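Local atomic coordinates of terminal oxygenase component of carbazole (Janthinobacterium sp., PDB entry 7BUG), a protein that catalyses the angular dioxygenation of carbazole, as the terminal oxygenase of a multicomponent dioxygenase that carries a Rieske [2Fe-2S] cluster and a mononuclear iron. Residues N52-R57 with L65-L70; V74-K79 with S86-W91; P151-D156 with M281-Y286; P274-D279 with Q298-P303. All coordinates share one frame; numbering follows the deposited sequence.

Contact 1: N52-R57 with L65-L70; sequences NLLVNR and LKDRCL. With FES (Fe2/s2 (inorganic) cluster), chain D.
Leu-54 and Leu-65 pair in the beta hairpin of strands 51-58 and 61-66, part of the Rieske domain. They form an antiparallel hydrogen-bonded pair. Leu-54 N donates to Leu-65 O at 2.8 Å and Leu-65 N returns a bond to Leu-54 O at 3.0 Å. Leu-53 and Lys-66 follow as the non-hydrogen-bonded pair. In the next bond Asp-67 N lies above the carbonyl plane of its acceptor Asn-52 O, at 2.8 Å, where the chain leaves the strand in an inverse gamma turn centred on Asp-67. The Asp-67 side chain has CG anti to the backbone N (chi1 -173°). Asp-67 CG rests 3.9 Å from Leu-54 CG, and Asp-67 OD2 is held by Ser-77 OG and Gln-75 NE2. A water links Asn-52 ND2, at 3.1 Å, to Asp-67 O, at 2.8 Å. Two residues after Asp-67, Cys-69 SG binds the cluster iron FE1 at 2.4 Å, so the hairpin leads directly into the first cluster loop. Strand 44-48 flanks strand 51-58 and touches Asn-52, Leu-53, Leu-54 and Asp-67, while strand 123-129 lies beside strand 61-66. Strand 132-137 meets Leu-53.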
loop_
_atom_site.group_PDB
_atom_site.type_symbol
_atom_site.label_atom_id
_atom_site.label_comp_id
_atom_site.label_asym_id
_atom_site.label_seq_id
_atom_site.Cartn_x
_atom_site.Cartn_y
_atom_site.Cartn_z
ATOM N N ASN A 52 20.068 -2.077 -4.873
ATOM C CA ASN A 52 20.582 -2.620 -3.590
ATOM C C ASN A 52 22.057 -2.962 -3.815
ATOM O O ASN A 52 22.363 -3.719 -4.764
ATOM C CB ASN A 52 19.865 -3.893 -3.109
ATOM C CG ASN A 52 18.433 -3.601 -2.699
ATOM O OD1 ASN A 52 18.209 -2.672 -1.919
ATOM N ND2 ASN A 52 17.491 -4.336 -3.248
ATOM N N LEU A 53 22.921 -2.442 -2.950
ATOM C CA LEU A 53 24.366 -2.633 -3.039
ATOM C C LEU A 53 24.916 -3.192 -1.734
ATOM O O LEU A 53 24.351 -2.960 -0.619
ATOM C CB LEU A 53 25.037 -1.288 -3.287
ATOM C CG LEU A 53 24.551 -0.493 -4.506
ATOM C CD1 LEU A 53 25.286 0.820 -4.647
ATOM C CD2 LEU A 53 24.612 -1.307 -5.780
ATOM N N LEU A 54 26.040 -3.874 -1.878
ATOM C CA LEU A 54 26.823 -4.360 -0.728
ATOM C C LEU A 54 28.176 -3.674 -0.775
ATOM O O LEU A 54 28.775 -3.588 -1.872
ATOM C CB LEU A 54 27.073 -5.855 -0.826
ATOM C CG LEU A 54 26.141 -6.770 -0.068
ATOM C CD1 LEU A 54 26.620 -8.188 -0.302
ATOM C CD2 LEU A 54 26.116 -6.463 1.435
ATOM N N VAL A 55 28.603 -3.169 0.355
ATOM C CA VAL A 55 29.954 -2.560 0.503
ATOM C C VAL A 55 30.699 -3.380 1.542
ATOM O O VAL A 55 30.160 -3.676 2.600
ATOM C CB VAL A 55 29.897 -1.079 0.867
ATOM C CG1 VAL A 55 31.286 -0.515 0.991
ATOM C CG2 VAL A 55 29.083 -0.289 -0.137
ATOM N N ASN A 56 31.963 -3.672 1.249
ATOM C CA ASN A 56 32.831 -4.392 2.201
ATOM C C ASN A 56 34.187 -3.691 2.297
ATOM O O ASN A 56 34.557 -3.003 1.352
ATOM C CB ASN A 56 33.056 -5.838 1.783
ATOM C CG ASN A 56 33.499 -6.745 2.930
ATOM O OD1 ASN A 56 33.500 -6.331 4.089
ATOM N ND2 ASN A 56 33.822 -8.008 2.625
ATOM N N ARG A 57 34.830 -3.825 3.442
ATOM C CA ARG A 57 36.212 -3.327 3.629
ATOM C C ARG A 57 37.104 -4.553 3.736
ATOM O O ARG A 57 36.864 -5.380 4.654
ATOM C CB ARG A 57 36.304 -2.388 4.839
ATOM C CG ARG A 57 37.710 -1.808 4.970
ATOM C CD ARG A 57 37.755 -0.974 6.217
ATOM N NE ARG A 57 36.870 0.183 6.285
ATOM C CZ ARG A 57 37.071 1.352 5.679
ATOM N NH1 ARG A 57 38.059 1.492 4.818
ATOM N NH2 ARG A 57 36.229 2.355 5.852
ATOM N N LEU A 65 29.615 -4.412 -4.579
ATOM C CA LEU A 65 28.956 -5.409 -5.451
ATOM C C LEU A 65 27.473 -5.131 -5.426
ATOM O O LEU A 65 26.955 -4.703 -4.391
ATOM C CB LEU A 65 29.148 -6.825 -4.904
ATOM C CG LEU A 65 30.415 -7.556 -5.262
ATOM C CD1 LEU A 65 30.483 -8.825 -4.445
ATOM C CD2 LEU A 65 30.438 -7.877 -6.759
ATOM N N LYS A 66 26.820 -5.346 -6.538
ATOM C CA LYS A 66 25.339 -5.314 -6.520
ATOM C C LYS A 66 24.858 -6.410 -5.572
ATOM O O LYS A 66 25.247 -7.553 -5.700
ATOM C CB LYS A 66 24.760 -5.398 -7.920
ATOM C CG LYS A 66 23.235 -5.456 -7.907
ATOM C CD LYS A 66 22.719 -5.171 -9.308
ATOM C CE LYS A 66 22.883 -3.732 -9.713
ATOM N NZ LYS A 66 22.024 -3.385 -10.852
ATOM N N ASP A 67 23.927 -6.072 -4.701
ATOM C CA ASP A 67 23.347 -7.029 -3.740
ATOM C C ASP A 67 22.182 -7.762 -4.396
ATOM O O ASP A 67 21.022 -7.570 -4.006
ATOM C CB ASP A 67 22.944 -6.270 -2.493
ATOM C CG ASP A 67 22.472 -7.152 -1.337
ATOM O OD1 ASP A 67 22.754 -8.375 -1.335
ATOM O OD2 ASP A 67 21.890 -6.563 -0.392
ATOM N N ARG A 68 22.464 -8.539 -5.434
ATOM C CA ARG A 68 21.412 -9.254 -6.214
ATOM C C ARG A 68 22.135 -10.390 -6.918
ATOM O O ARG A 68 22.894 -10.117 -7.887
ATOM C CB ARG A 68 20.669 -8.377 -7.199
ATOM C CG ARG A 68 19.500 -9.117 -7.840
ATOM C CD ARG A 68 18.624 -8.300 -8.773
ATOM N NE ARG A 68 19.480 -7.908 -9.853
ATOM C CZ ARG A 68 19.318 -6.838 -10.628
ATOM N NH1 ARG A 68 18.252 -6.073 -10.512
ATOM N NH2 ARG A 68 20.225 -6.546 -11.518
ATOM N N CYS A 69 21.986 -11.615 -6.423
ATOM C CA CYS A 69 22.622 -12.790 -7.040
ATOM C C CYS A 69 22.215 -12.900 -8.528
ATOM O O CYS A 69 21.041 -12.718 -8.856
ATOM C CB CYS A 69 22.294 -14.046 -6.262
ATOM S SG CYS A 69 23.266 -15.461 -6.828
ATOM N N LEU A 70 23.155 -13.266 -9.393
ATOM C CA LEU A 70 22.877 -13.507 -10.840
ATOM C C LEU A 70 21.920 -14.671 -11.058
ATOM O O LEU A 70 21.284 -14.750 -12.108
ATOM C CB LEU A 70 24.194 -13.815 -11.542
ATOM C CG LEU A 70 25.179 -12.676 -11.628
ATOM C CD1 LEU A 70 26.427 -13.118 -12.407
ATOM C CD2 LEU A 70 24.589 -11.401 -12.187
HETATM FE FE1 FES D . 22.411 -17.063 -5.307
HETATM FE FE2 FES D . 21.281 -19.312 -6.299
HETATM S S1 FES D . 23.422 -18.987 -5.726
HETATM S S2 FES D . 20.249 -17.377 -5.826
HETATM O O HOH W 1 18.543 -6.644 -4.946
#

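Contact 2: V74-K79 with S86-W91; sequences VQLSVK and STITCW. With FES (Fe2/s2 (inorganic) cluster), chain D.
Val-74 meets the indole of Trp-91 tip to tip. Val-74 CG2 lies 3.6 Å from Trp-91 CZ2 and 3.7 Å from Cys-90 SG, and packs against the cluster sulfide S2. Gln-75 contributes its backbone: Trp-91 NE1 donates to Gln-75 O at 2.9 Å in a nearly straight bond (174°), with the oxygen in the ring plane. Val-78 N reaches that oxygen from the opposite face of the carbonyl plane, so two donors grip it. The bond from NE1 would hinder the indole from turning. Leu-76 opens a short 3-10 segment. Leu-76 CD2 fits against Cys-90 CA at 3.8 Å and Ile-88 CG1 at 4.0 Å, while the carbonyl oxygen of Leu-76 lies at the indole edge. Cys-90 belongs to the second of the two cluster-binding loops of a Rieske domain, Cys-X-X-His here. Cys-90 SG, anti to the backbone N (chi1 -179°), binds FE1 at 2.3 Å; Cys-69 of the first loop binds the same iron. Val-78 places CG1 over one indole face, near the rim. In a neighbouring subunit, Trp-335 meets the Trp-91 ring and also packs on Val-78. Lys-79 crosses the base of Trp-91, with Lys-79 CB 3.7 Å from Trp-91 CB. Its ammonium turns away to a salt bridge with Glu-81.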
loop_
_atom_site.group_PDB
_atom_site.type_symbol
_atom_site.label_atom_id
_atom_site.label_comp_id
_atom_site.label_asym_id
_atom_site.label_seq_id
_atom_site.Cartn_x
_atom_site.Cartn_y
_atom_site.Cartn_z
ATOM N N VAL A 74 18.243 -13.197 -5.460
ATOM C CA VAL A 74 18.138 -12.911 -4.014
ATOM C C VAL A 74 19.167 -11.855 -3.610
ATOM O O VAL A 74 20.220 -11.734 -4.208
ATOM C CB VAL A 74 18.271 -14.174 -3.166
ATOM C CG1 VAL A 74 17.213 -15.220 -3.498
ATOM C CG2 VAL A 74 19.688 -14.760 -3.215
ATOM N N GLN A 75 18.896 -11.123 -2.544
ATOM C CA GLN A 75 19.954 -10.315 -1.873
ATOM C C GLN A 75 20.908 -11.288 -1.159
ATOM O O GLN A 75 20.493 -12.071 -0.293
ATOM C CB GLN A 75 19.324 -9.311 -0.931
ATOM C CG GLN A 75 18.810 -8.093 -1.690
ATOM C CD GLN A 75 18.145 -7.098 -0.759
ATOM O OE1 GLN A 75 16.897 -7.083 -0.617
ATOM N NE2 GLN A 75 18.939 -6.262 -0.104
ATOM N N LEU A 76 22.182 -11.205 -1.478
ATOM C CA LEU A 76 23.204 -11.987 -0.756
ATOM C C LEU A 76 23.182 -11.557 0.715
ATOM O O LEU A 76 23.506 -12.389 1.579
ATOM C CB LEU A 76 24.575 -11.768 -1.391
ATOM C CG LEU A 76 24.796 -12.550 -2.678
ATOM C CD1 LEU A 76 24.216 -11.750 -3.784
ATOM C CD2 LEU A 76 26.266 -12.837 -2.858
ATOM N N SER A 77 22.820 -10.315 1.007
ATOM C CA SER A 77 22.856 -9.761 2.385
ATOM C C SER A 77 21.837 -10.416 3.313
ATOM O O SER A 77 21.936 -10.208 4.547
ATOM C CB SER A 77 22.663 -8.297 2.347
ATOM O OG SER A 77 21.422 -7.932 1.767
ATOM N N VAL A 78 20.880 -11.165 2.795
ATOM C CA VAL A 78 19.921 -11.906 3.667
ATOM C C VAL A 78 20.693 -12.839 4.595
ATOM O O VAL A 78 20.315 -12.994 5.770
ATOM C CB VAL A 78 18.903 -12.669 2.825
ATOM C CG1 VAL A 78 18.092 -13.623 3.683
ATOM C CG2 VAL A 78 17.999 -11.718 2.060
ATOM N N LYS A 79 21.805 -13.356 4.126
ATOM C CA LYS A 79 22.693 -14.193 4.948
ATOM C C LYS A 79 24.091 -14.137 4.347
ATOM O O LYS A 79 24.384 -14.823 3.382
ATOM C CB LYS A 79 22.219 -15.640 5.026
ATOM C CG LYS A 79 23.098 -16.523 5.915
ATOM C CD LYS A 79 22.615 -17.958 6.000
ATOM C CE LYS A 79 23.432 -18.842 6.935
ATOM N NZ LYS A 79 24.807 -19.134 6.438
ATOM N N SER A 86 38.658 -12.555 -0.161
ATOM C CA SER A 86 38.466 -11.935 -1.481
ATOM C C SER A 86 37.081 -12.191 -2.072
ATOM O O SER A 86 36.857 -11.694 -3.162
ATOM C CB SER A 86 39.509 -12.354 -2.439
ATOM O OG SER A 86 39.464 -13.736 -2.647
ATOM N N THR A 87 36.250 -12.990 -1.412
ATOM C CA THR A 87 35.002 -13.430 -2.075
ATOM C C THR A 87 33.778 -13.283 -1.172
ATOM O O THR A 87 33.874 -13.148 0.055
ATOM C CB THR A 87 35.057 -14.872 -2.602
ATOM O OG1 THR A 87 35.218 -15.755 -1.498
ATOM C CG2 THR A 87 36.166 -15.070 -3.622
ATOM N N ILE A 88 32.617 -13.394 -1.789
ATOM C CA ILE A 88 31.350 -13.618 -1.043
ATOM C C ILE A 88 30.628 -14.766 -1.735
ATOM O O ILE A 88 30.667 -14.819 -2.993
ATOM C CB ILE A 88 30.475 -12.335 -0.933
ATOM C CG1 ILE A 88 29.195 -12.583 -0.120
ATOM C CG2 ILE A 88 30.216 -11.735 -2.290
ATOM C CD1 ILE A 88 28.457 -11.305 0.311
ATOM N N THR A 89 29.974 -15.625 -0.953
ATOM C CA THR A 89 29.262 -16.812 -1.444
ATOM C C THR A 89 27.771 -16.554 -1.199
ATOM O O THR A 89 27.391 -16.346 -0.013
ATOM C CB THR A 89 29.763 -18.066 -0.698
ATOM O OG1 THR A 89 31.134 -18.234 -1.068
ATOM C CG2 THR A 89 28.950 -19.294 -1.005
ATOM N N CYS A 90 26.968 -16.608 -2.236
ATOM C CA CYS A 90 25.498 -16.510 -2.040
ATOM C C CYS A 90 25.077 -17.641 -1.111
ATOM O O CYS A 90 25.520 -18.807 -1.266
ATOM C CB CYS A 90 24.787 -16.576 -3.374
ATOM S SG CYS A 90 23.000 -16.424 -3.165
ATOM N N TRP A 91 24.187 -17.347 -0.190
ATOM C CA TRP A 91 23.683 -18.311 0.808
ATOM C C TRP A 91 22.782 -19.384 0.187
ATOM O O TRP A 91 22.510 -20.377 0.877
ATOM C CB TRP A 91 22.943 -17.551 1.899
ATOM C CG TRP A 91 21.883 -16.667 1.351
ATOM C CD1 TRP A 91 22.005 -15.333 1.043
ATOM C CD2 TRP A 91 20.544 -17.050 0.977
ATOM N NE1 TRP A 91 20.826 -14.859 0.537
ATOM C CE2 TRP A 91 19.928 -15.887 0.444
ATOM C CE3 TRP A 91 19.818 -18.229 1.022
ATOM C CZ2 TRP A 91 18.602 -15.885 -0.000
ATOM C CZ3 TRP A 91 18.523 -18.245 0.538
ATOM C CH2 TRP A 91 17.929 -17.086 0.022
HETATM FE FE1 FES D . 22.411 -17.063 -5.307
HETATM FE FE2 FES D . 21.281 -19.312 -6.299
HETATM S S1 FES D . 23.422 -18.987 -5.726
HETATM S S2 FES D . 20.249 -17.377 -5.826
HETATM O O HOH W 2 26.264 -14.189 1.113
#

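Contact 3: P151-D156 with M281-Y286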
loop_
_atom_site.group_PDB
_atom_site.type_symbol
_atom_site.label_atom_id
_atom_site.label_comp_id
_atom_site.label_asym_id
_atom_site.label_seq_id
_atom_site.Cartn_x
_atom_site.Cartn_y
_atom_site.Cartn_z
ATOM N N PRO A 151 33.472 22.933 -4.410
ATOM C CA PRO A 151 34.813 23.473 -4.163
ATOM C C PRO A 151 35.134 23.496 -2.652
ATOM O O PRO A 151 34.244 23.761 -1.836
ATOM C CB PRO A 151 34.744 24.902 -4.723
ATOM C CG PRO A 151 33.547 24.940 -5.629
ATOM C CD PRO A 151 32.595 23.875 -5.107
ATOM N N ASN A 152 36.402 23.203 -2.328
ATOM C CA ASN A 152 37.042 23.237 -0.976
ATOM C C ASN A 152 36.742 21.966 -0.183
ATOM O O ASN A 152 37.384 21.748 0.815
ATOM C CB ASN A 152 36.735 24.538 -0.207
ATOM C CG ASN A 152 37.164 25.767 -1.002
ATOM O OD1 ASN A 152 36.358 26.395 -1.676
ATOM N ND2 ASN A 152 38.466 26.035 -1.040
ATOM N N PHE A 153 35.755 21.140 -0.563
ATOM C CA PHE A 153 35.433 19.936 0.218
ATOM C C PHE A 153 36.661 19.040 0.345
ATOM O O PHE A 153 36.892 18.494 1.443
ATOM C CB PHE A 153 34.282 19.168 -0.407
ATOM C CG PHE A 153 33.899 17.928 0.358
ATOM C CD1 PHE A 153 33.148 18.041 1.509
ATOM C CD2 PHE A 153 34.323 16.666 -0.035
ATOM C CE1 PHE A 153 32.801 16.920 2.246
ATOM C CE2 PHE A 153 34.000 15.549 0.712
ATOM C CZ PHE A 153 33.189 15.682 1.829
ATOM N N LEU A 154 37.454 18.925 -0.730
ATOM C CA LEU A 154 38.648 18.039 -0.739
ATOM C C LEU A 154 39.948 18.799 -0.397
ATOM O O LEU A 154 41.030 18.198 -0.532
ATOM C CB LEU A 154 38.742 17.367 -2.106
ATOM C CG LEU A 154 37.582 16.434 -2.456
ATOM C CD1 LEU A 154 37.718 15.936 -3.892
ATOM C CD2 LEU A 154 37.481 15.264 -1.493
ATOM N N ASP A 155 39.897 20.049 0.039
ATOM C CA ASP A 155 41.141 20.774 0.460
ATOM C C ASP A 155 41.908 19.895 1.450
ATOM O O ASP A 155 41.283 19.382 2.370
ATOM C CB ASP A 155 40.832 22.161 1.023
ATOM C CG ASP A 155 40.467 23.152 -0.061
ATOM O OD1 ASP A 155 40.512 22.749 -1.240
ATOM O OD2 ASP A 155 40.097 24.298 0.288
ATOM N N ASP A 156 43.247 19.840 1.347
ATOM C CA ASP A 156 44.100 19.045 2.261
ATOM C C ASP A 156 43.710 19.331 3.724
ATOM O O ASP A 156 43.697 18.377 4.523
ATOM C CB ASP A 156 45.589 19.341 2.026
ATOM C CG ASP A 156 46.522 18.530 2.917
ATOM O OD1 ASP A 156 46.350 17.287 2.960
ATOM O OD2 ASP A 156 47.393 19.147 3.608
ATOM N N MET A 281 32.133 25.746 7.205
ATOM C CA MET A 281 31.184 25.722 6.086
ATOM C C MET A 281 30.372 24.433 6.110
ATOM O O MET A 281 30.750 23.499 6.785
ATOM C CB MET A 281 31.870 25.905 4.733
ATOM C CG MET A 281 33.028 25.042 4.490
ATOM S SD MET A 281 33.989 25.680 3.039
ATOM C CE MET A 281 34.993 26.964 3.787
ATOM N N GLN A 282 29.207 24.480 5.479
ATOM C CA GLN A 282 28.326 23.303 5.469
ATOM C C GLN A 282 28.261 22.734 4.051
ATOM O O GLN A 282 28.019 23.491 3.120
ATOM C CB GLN A 282 26.972 23.676 6.060
ATOM C CG GLN A 282 26.001 22.520 6.122
ATOM C CD GLN A 282 24.904 22.651 7.161
ATOM O OE1 GLN A 282 25.030 23.435 8.103
ATOM N NE2 GLN A 282 23.818 21.890 7.002
ATOM N N PHE A 283 28.454 21.432 3.928
ATOM C CA PHE A 283 28.240 20.740 2.637
ATOM C C PHE A 283 27.223 19.635 2.893
ATOM O O PHE A 283 27.431 18.797 3.781
ATOM C CB PHE A 283 29.539 20.141 2.101
ATOM C CG PHE A 283 30.799 20.979 2.121
ATOM C CD1 PHE A 283 31.652 20.962 3.225
ATOM C CD2 PHE A 283 31.173 21.742 1.020
ATOM C CE1 PHE A 283 32.847 21.677 3.212
ATOM C CE2 PHE A 283 32.378 22.434 1.010
ATOM C CZ PHE A 283 33.223 22.370 2.091
ATOM N N GLU A 284 26.115 19.627 2.157
ATOM C CA GLU A 284 25.109 18.598 2.418
ATOM C C GLU A 284 24.614 18.036 1.077
ATOM O O GLU A 284 24.287 18.772 0.136
ATOM C CB GLU A 284 23.992 19.111 3.342
ATOM C CG GLU A 284 23.236 20.265 2.796
ATOM C CD GLU A 284 22.082 20.681 3.730
ATOM O OE1 GLU A 284 22.300 20.569 4.966
ATOM O OE2 GLU A 284 21.007 21.000 3.241
ATOM N N TRP A 285 24.525 16.717 1.053
ATOM C CA TRP A 285 24.027 15.966 -0.109
ATOM C C TRP A 285 22.594 15.508 0.167
ATOM O O TRP A 285 22.278 15.162 1.339
ATOM C CB TRP A 285 24.890 14.747 -0.381
ATOM C CG TRP A 285 26.211 14.984 -1.051
ATOM C CD1 TRP A 285 26.460 14.658 -2.344
ATOM C CD2 TRP A 285 27.455 15.489 -0.517
ATOM N NE1 TRP A 285 27.773 14.884 -2.662
ATOM C CE2 TRP A 285 28.402 15.412 -1.566
ATOM C CE3 TRP A 285 27.865 15.978 0.729
ATOM C CZ2 TRP A 285 29.724 15.819 -1.399
ATOM C CZ3 TRP A 285 29.192 16.355 0.887
ATOM C CH2 TRP A 285 30.088 16.279 -0.174
ATOM N N TYR A 286 21.860 15.332 -0.909
ATOM C CA TYR A 286 20.521 14.742 -0.949
ATOM C C TYR A 286 20.582 13.575 -1.918
ATOM O O TYR A 286 20.393 13.745 -3.145
ATOM C CB TYR A 286 19.518 15.805 -1.333
ATOM C CG TYR A 286 19.799 17.162 -0.751
ATOM C CD1 TYR A 286 19.450 17.495 0.562
ATOM C CD2 TYR A 286 20.495 18.099 -1.491
ATOM C CE1 TYR A 286 19.720 18.760 1.061
ATOM C CE2 TYR A 286 20.785 19.354 -0.989
ATOM C CZ TYR A 286 20.396 19.691 0.293
ATOM O OH TYR A 286 20.740 20.988 0.669
#
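Phe-153 pushes the edge of its ring toward the face of Phe-283 and offers its own face to Trp-285. In the first pair, Phe-153 CD1 sits over the Phe-283 face, toward its rim, 3.7 Å from Phe-283 CD1. The centroids are 5.2 Å apart and the planes stand at 85°, a T-shaped stack. Phe-153 CB adds a CH-pi contact over the same Phe-283 ring, 4.2 Å from its centroid. In the second T-shaped pair the edge belongs to the indole. Trp-285 CH2 lies over the centre of the Phe-153 ring, 3.7 Å from Phe-153 CE1, with the planes at 75°. Phe-153 belongs to a type I turn, Asn-152 to Asp-155, and its chi1 of -180° carries CG away from the backbone N. Within the turn, Asn-152 ND2 donates to Asp-155 OD2 at 2.7 Å. An alanine at Phe-153 would probably open a gap between Phe-283 and Trp-285 and leave the indole edge without the face it points at. The turn precedes strand 158-167 and lies against strand 281-288 in the antiparallel sheet of the catalytic domain. Ile-160 and Thr-299 also touch Phe-153. No hydrogen bond crosses between 151-156 and 281-286, so the loop is held to the strand here by ring edges, ring faces and apolar contact.

Contact 4: P274-D279 with Q298-P303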
loop_
_atom_site.group_PDB
_atom_site.type_symbol
_atom_site.label_atom_id
_atom_site.label_comp_id
_atom_site.label_asym_id
_atom_site.label_seq_id
_atom_site.Cartn_x
_atom_site.Cartn_y
_atom_site.Cartn_z
ATOM N N PRO A 274 30.046 31.173 5.056
ATOM C CA PRO A 274 30.297 30.237 6.143
ATOM C C PRO A 274 28.968 29.813 6.793
ATOM O O PRO A 274 27.975 30.481 6.668
ATOM C CB PRO A 274 31.188 31.078 7.088
ATOM C CG PRO A 274 30.705 32.481 6.924
ATOM C CD PRO A 274 30.183 32.568 5.504
ATOM N N PHE A 275 28.978 28.692 7.492
ATOM C CA PHE A 275 27.802 28.176 8.232
ATOM C C PHE A 275 28.210 26.953 9.010
ATOM O O PHE A 275 29.029 26.203 8.492
ATOM C CB PHE A 275 26.682 27.774 7.277
ATOM C CG PHE A 275 25.338 27.800 7.953
ATOM C CD1 PHE A 275 24.664 28.998 8.102
ATOM C CD2 PHE A 275 24.789 26.634 8.463
ATOM C CE1 PHE A 275 23.452 29.023 8.775
ATOM C CE2 PHE A 275 23.571 26.670 9.137
ATOM C CZ PHE A 275 22.931 27.875 9.299
ATOM N N PRO A 276 27.719 26.684 10.246
ATOM C CA PRO A 276 26.773 27.551 10.992
ATOM C C PRO A 276 27.453 28.633 11.857
ATOM O O PRO A 276 26.783 29.342 12.630
ATOM C CB PRO A 276 26.112 26.496 11.886
ATOM C CG PRO A 276 27.273 25.596 12.238
ATOM C CD PRO A 276 27.935 25.397 10.902
ATOM N N ASN A 277 28.758 28.791 11.650
ATOM C CA ASN A 277 29.640 29.779 12.342
ATOM C C ASN A 277 30.589 30.373 11.307
ATOM O O ASN A 277 30.843 29.763 10.262
ATOM C CB ASN A 277 30.313 29.120 13.534
ATOM C CG ASN A 277 30.697 30.100 14.625
ATOM O OD1 ASN A 277 29.859 30.880 15.057
ATOM N ND2 ASN A 277 31.956 30.069 15.037
ATOM N N PRO A 278 31.110 31.614 11.494
ATOM C CA PRO A 278 31.923 32.249 10.456
ATOM C C PRO A 278 33.218 31.520 10.072
ATOM O O PRO A 278 33.758 31.891 9.058
ATOM C CB PRO A 278 32.173 33.666 11.013
ATOM C CG PRO A 278 30.943 33.891 11.877
ATOM C CD PRO A 278 30.769 32.567 12.576
ATOM N N ASP A 279 33.661 30.531 10.861
ATOM C CA ASP A 279 34.945 29.812 10.729
ATOM C C ASP A 279 34.731 28.447 10.058
ATOM O O ASP A 279 35.717 27.663 9.882
ATOM C CB ASP A 279 35.598 29.688 12.110
ATOM C CG ASP A 279 34.798 28.821 13.081
ATOM O OD1 ASP A 279 33.564 28.874 13.023
ATOM O OD2 ASP A 279 35.423 28.056 13.870
ATOM N N GLN A 298 24.865 15.119 5.763
ATOM C CA GLN A 298 25.186 16.490 6.196
ATOM C C GLN A 298 26.656 16.497 6.665
ATOM O O GLN A 298 27.037 15.536 7.413
ATOM C CB GLN A 298 24.360 16.864 7.428
ATOM C CG GLN A 298 22.905 17.171 7.199
ATOM C CD GLN A 298 22.236 17.321 8.562
ATOM O OE1 GLN A 298 22.287 16.415 9.389
ATOM N NE2 GLN A 298 21.706 18.504 8.814
ATOM N N THR A 299 27.448 17.477 6.242
ATOM C CA THR A 299 28.842 17.639 6.707
ATOM C C THR A 299 29.111 19.102 7.041
ATOM O O THR A 299 28.503 19.980 6.453
ATOM C CB THR A 299 29.898 17.159 5.696
ATOM O OG1 THR A 299 29.957 18.071 4.607
ATOM C CG2 THR A 299 29.632 15.752 5.183
ATOM N N LEU A 300 29.955 19.312 8.058
ATOM C CA LEU A 300 30.526 20.634 8.351
ATOM C C LEU A 300 32.035 20.502 8.186
ATOM O O LEU A 300 32.624 19.501 8.661
ATOM C CB LEU A 300 30.201 21.070 9.786
ATOM C CG LEU A 300 28.711 21.222 10.095
ATOM C CD1 LEU A 300 28.536 21.636 11.565
ATOM C CD2 LEU A 300 28.077 22.246 9.190
ATOM N N GLY A 301 32.592 21.474 7.515
ATOM C CA GLY A 301 34.036 21.526 7.282
ATOM C C GLY A 301 34.673 22.694 7.992
ATOM O O GLY A 301 34.097 23.788 7.946
ATOM N N LYS A 302 35.866 22.471 8.545
ATOM C CA LYS A 302 36.669 23.582 9.100
ATOM C C LYS A 302 38.124 23.295 8.786
ATOM O O LYS A 302 38.587 22.190 9.054
ATOM C CB LYS A 302 36.483 23.620 10.616
ATOM C CG LYS A 302 37.178 24.785 11.297
ATOM C CD LYS A 302 36.895 24.803 12.783
ATOM C CE LYS A 302 37.311 26.085 13.460
ATOM N NZ LYS A 302 38.574 26.581 12.885
ATOM N N PRO A 303 38.865 24.246 8.188
ATOM C CA PRO A 303 40.316 24.084 8.092
ATOM C C PRO A 303 40.924 23.879 9.478
ATOM O O PRO A 303 40.666 24.648 10.417
ATOM C CB PRO A 303 40.780 25.384 7.456
ATOM C CG PRO A 303 39.546 25.922 6.734
ATOM C CD PRO A 303 38.388 25.522 7.622
#
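Pro-276 and Leu-300 meet tip to tip, with Pro-276 CD 3.6 Å from Leu-300 CD2. The contact lies in the Bet v 1-like catalytic domain, whose antiparallel sheet includes strand 293-303. Residues 274-279 form the connection between strands 269-273 and 281-288, and its side chains reach strand 293-303, the neighbour of 281-288 in the sheet. Leu-300 CG is anti to the carbonyl carbon (chi1 -62°), and both methyls approach the same proline atom: Leu-300 CD1 is 3.9 Å from Pro-276 CD. The carbonyl oxygen Phe-275 O also lies 4.1 Å from Leu-300 CD2. At the other end of the contact, Asp-279 and Lys-302 run across each other. Lys-302 CG packs 3.5 Å from the backbone oxygen Asp-279 O. Asp-279 OD2 and Lys-302 NZ are 3.6 Å apart, a long salt bridge whose geometry is doubtful because the carboxylate oxygen is modelled too close to the lysine chain. An alanine in place of Asp-279 would probably leave Lys-302 without this nearby negative charge and the Asn-277 amide without this acceptor, OD1. Further out, the peptide bonds before Pro-274 and Pro-276 are both cis. Trp-321 and Ala-325 of helix 307-327 press on Pro-276. The Phe-275 ring meets that of Phe-329. The side chain of Phe-275 is about 8 Å from the bound Fe(II) ion. Asn-277 OD1 accepts from Asn-196 ND2 and Lys-256 NZ, while Asn-277 ND2 donates to Asp-279 OD1 at 2.8 Å.

In the fold
The four contacts form two pairs, one in each domain. Contacts 1 and 2 have centres 8 Å apart, and both reach the Rieske cluster. Cys-69 N and Val-74 O, 2.8 Å apart, probably form a hydrogen bond between them. Both also touch a neighbouring subunit. Contacts 3 and 4 have centres 9 Å apart and use adjacent strands, 281-288 and 293-303; Phe-283 O and Thr-299 OG1, 2.8 Å apart, probably form a hydrogen bond. Contact 4 approaches the mononuclear iron bound by His-183, His-187 and Asp-333. The centres of contacts 2 and 4 are 40 Å apart. In trimeric Rieske oxygenases electrons pass from the cluster of one subunit to the iron of the next, which probably holds here.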